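PDB 3D2L: SAM-dependent methyltransferase from Exiguobacterium sibiricum 255-15, which probably transfers a methyl group from S-adenosylmethionine to an acceptor substrate. Local coordinates for residues A[38-43]-A[98-103]. Numbering follows the deposited sequence.
Sequences ADIGCG and DAITIL
A38, D39 and I40 pair in parallel with A99 to I102, joining strands 36-40 and 97-102 at the middle of the seven-stranded sheet, a worked example of how a Rossmann-like methyltransferase builds its core. Three backbone hydrogen bonds make the ladder: A38 N to A99 O, T101 N to A38 O, and I40 N to T101 O, the last 2.9 Å long and almost collinear with the carbonyl.

The polar link is between D39 and T101, on a face that L51 of helix 46-51 also packs against. With its CG anti to the backbone N (chi1 -175°), D39 brings OD1 beside T101, whose OG1 donates to it at 2.8 Å from above the carboxylate plane. The other oxygen, OD2, is bound by T48 of helix 46-51, so both arms of this buried carboxylate are held.

On the opposite face the contact is aliphatic. The CG1–CD1 arm of I40 lies across that of I102, with I40 CG1 only 3.4 Å from I102 CG1, tighter than usual packing; I40 CD1 also meets I100 CG2 at 3.5 Å. L133 of strand 131-138 packs against I100 and I102.

Where the strands end, water takes over from direct pairing. One water accepts from L103 N at 2.9 Å and lies within hydrogen-bonding distance of D39 OD1 and I40 O; a second lies between G41 O and L103 O.

The chain leaves the strand as G41-C42-G43, within the glycine-rich motif that in this family borders the cofactor pocket. Grips from threonine hydroxyls on both carboxylate oxygens would be expected to stabilise the negative charge of D39 at the root of that loop.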
loop_
_atom_site.group_PDB
_atom_site.type_symbol
_atom_site.label_atom_id
_atom_site.label_comp_id
_atom_site.label_asym_id
_atom_site.label_seq_id
_atom_site.Cartn_x
_atom_site.Cartn_y
_atom_site.Cartn_z
ATOM N N ALA A 38 0.083 -9.581 8.570
ATOM C CA ALA A 38 0.124 -9.819 7.133
ATOM C C ALA A 38 0.092 -8.427 6.489
ATOM O O ALA A 38 -0.859 -7.645 6.669
ATOM C CB ALA A 38 -1.048 -10.681 6.670
ATOM N N ASP A 39 1.156 -8.096 5.782
ATOM C CA ASP A 39 1.274 -6.803 5.067
ATOM C C ASP A 39 0.995 -7.109 3.622
ATOM O O ASP A 39 1.798 -7.744 2.923
ATOM C CB ASP A 39 2.667 -6.228 5.251
ATOM C CG ASP A 39 2.820 -4.843 4.640
ATOM O OD1 ASP A 39 1.852 -4.030 4.722
ATOM O OD2 ASP A 39 3.924 -4.592 4.097
ATOM N N ILE A 40 -0.151 -6.646 3.171
ATOM C CA ILE A 40 -0.642 -6.981 1.872
ATOM C C ILE A 40 -0.496 -5.850 0.849
ATOM O O ILE A 40 -0.581 -4.705 1.162
ATOM C CB ILE A 40 -2.041 -7.606 1.957
ATOM C CG1 ILE A 40 -3.070 -6.575 2.247
ATOM C CG2 ILE A 40 -2.113 -8.693 3.071
ATOM C CD1 ILE A 40 -4.360 -7.157 2.591
ATOM N N GLY A 41 -0.241 -6.217 -0.384
ATOM C CA GLY A 41 0.080 -5.258 -1.430
ATOM C C GLY A 41 1.399 -4.595 -1.080
ATOM O O GLY A 41 1.597 -3.396 -1.274
ATOM N N CYS A 42 2.337 -5.404 -0.586
ATOM C CA CYS A 42 3.571 -4.903 -0.077
ATOM C C CYS A 42 4.605 -4.460 -1.082
ATOM O O CYS A 42 5.645 -3.993 -0.662
ATOM C CB CYS A 42 4.211 -5.977 0.834
ATOM S SG CYS A 42 4.704 -7.463 -0.081
ATOM N N GLY A 43 4.367 -4.648 -2.380
ATOM C CA GLY A 43 5.337 -4.264 -3.423
ATOM C C GLY A 43 6.710 -4.860 -3.169
ATOM O O GLY A 43 6.850 -6.078 -2.936
ATOM N N ASP A 98 -2.775 -11.471 13.711
ATOM C CA ASP A 98 -3.362 -10.535 14.628
ATOM C C ASP A 98 -3.737 -9.240 13.963
ATOM O O ASP A 98 -4.550 -8.509 14.502
ATOM C CB ASP A 98 -2.350 -10.212 15.722
ATOM C CG ASP A 98 -1.861 -11.442 16.428
ATOM O OD1 ASP A 98 -2.711 -12.147 16.990
ATOM O OD2 ASP A 98 -0.631 -11.689 16.441
ATOM N N ALA A 99 -3.082 -8.900 12.854
ATOM C CA ALA A 99 -3.395 -7.665 12.131
ATOM C C ALA A 99 -3.050 -7.798 10.662
ATOM O O ALA A 99 -2.152 -8.583 10.277
ATOM C CB ALA A 99 -2.641 -6.431 12.750
ATOM N N ILE A 100 -3.793 -7.050 9.849
ATOM C CA ILE A 100 -3.548 -6.917 8.415
ATOM C C ILE A 100 -3.259 -5.460 8.125
ATOM O O ILE A 100 -3.997 -4.570 8.560
ATOM C CB ILE A 100 -4.764 -7.446 7.559
ATOM C CG1 ILE A 100 -4.874 -8.947 7.688
ATOM C CG2 ILE A 100 -4.647 -7.056 6.064
ATOM C CD1 ILE A 100 -6.206 -9.446 7.146
ATOM N N THR A 101 -2.158 -5.200 7.405
ATOM C CA THR A 101 -1.824 -3.861 7.003
ATOM C C THR A 101 -1.868 -3.746 5.482
ATOM O O THR A 101 -1.361 -4.602 4.753
ATOM C CB THR A 101 -0.432 -3.382 7.551
ATOM O OG1 THR A 101 0.600 -4.327 7.191
ATOM C CG2 THR A 101 -0.505 -3.255 9.074
ATOM N N ILE A 102 -2.442 -2.646 5.012
ATOM C CA ILE A 102 -2.523 -2.374 3.576
ATOM C C ILE A 102 -2.099 -0.934 3.441
ATOM O O ILE A 102 -2.896 -0.003 3.497
ATOM C CB ILE A 102 -3.928 -2.590 2.989
ATOM C CG1 ILE A 102 -4.573 -3.851 3.541
ATOM C CG2 ILE A 102 -3.831 -2.635 1.492
ATOM C CD1 ILE A 102 -5.915 -4.164 2.860
ATOM N N LEU A 103 -0.808 -0.770 3.235
ATOM C CA LEU A 103 -0.173 0.520 3.352
ATOM C C LEU A 103 0.180 1.227 2.075
ATOM O O LEU A 103 0.238 0.628 0.999
ATOM C CB LEU A 103 1.110 0.342 4.192
ATOM C CG LEU A 103 0.998 -0.333 5.548
ATOM C CD1 LEU A 103 2.420 -0.441 6.161
ATOM C CD2 LEU A 103 0.066 0.418 6.469
HETATM O O HOH W 1 0.993 -2.957 2.661
HETATM O O HOH W 2 2.191 -1.014 0.429
#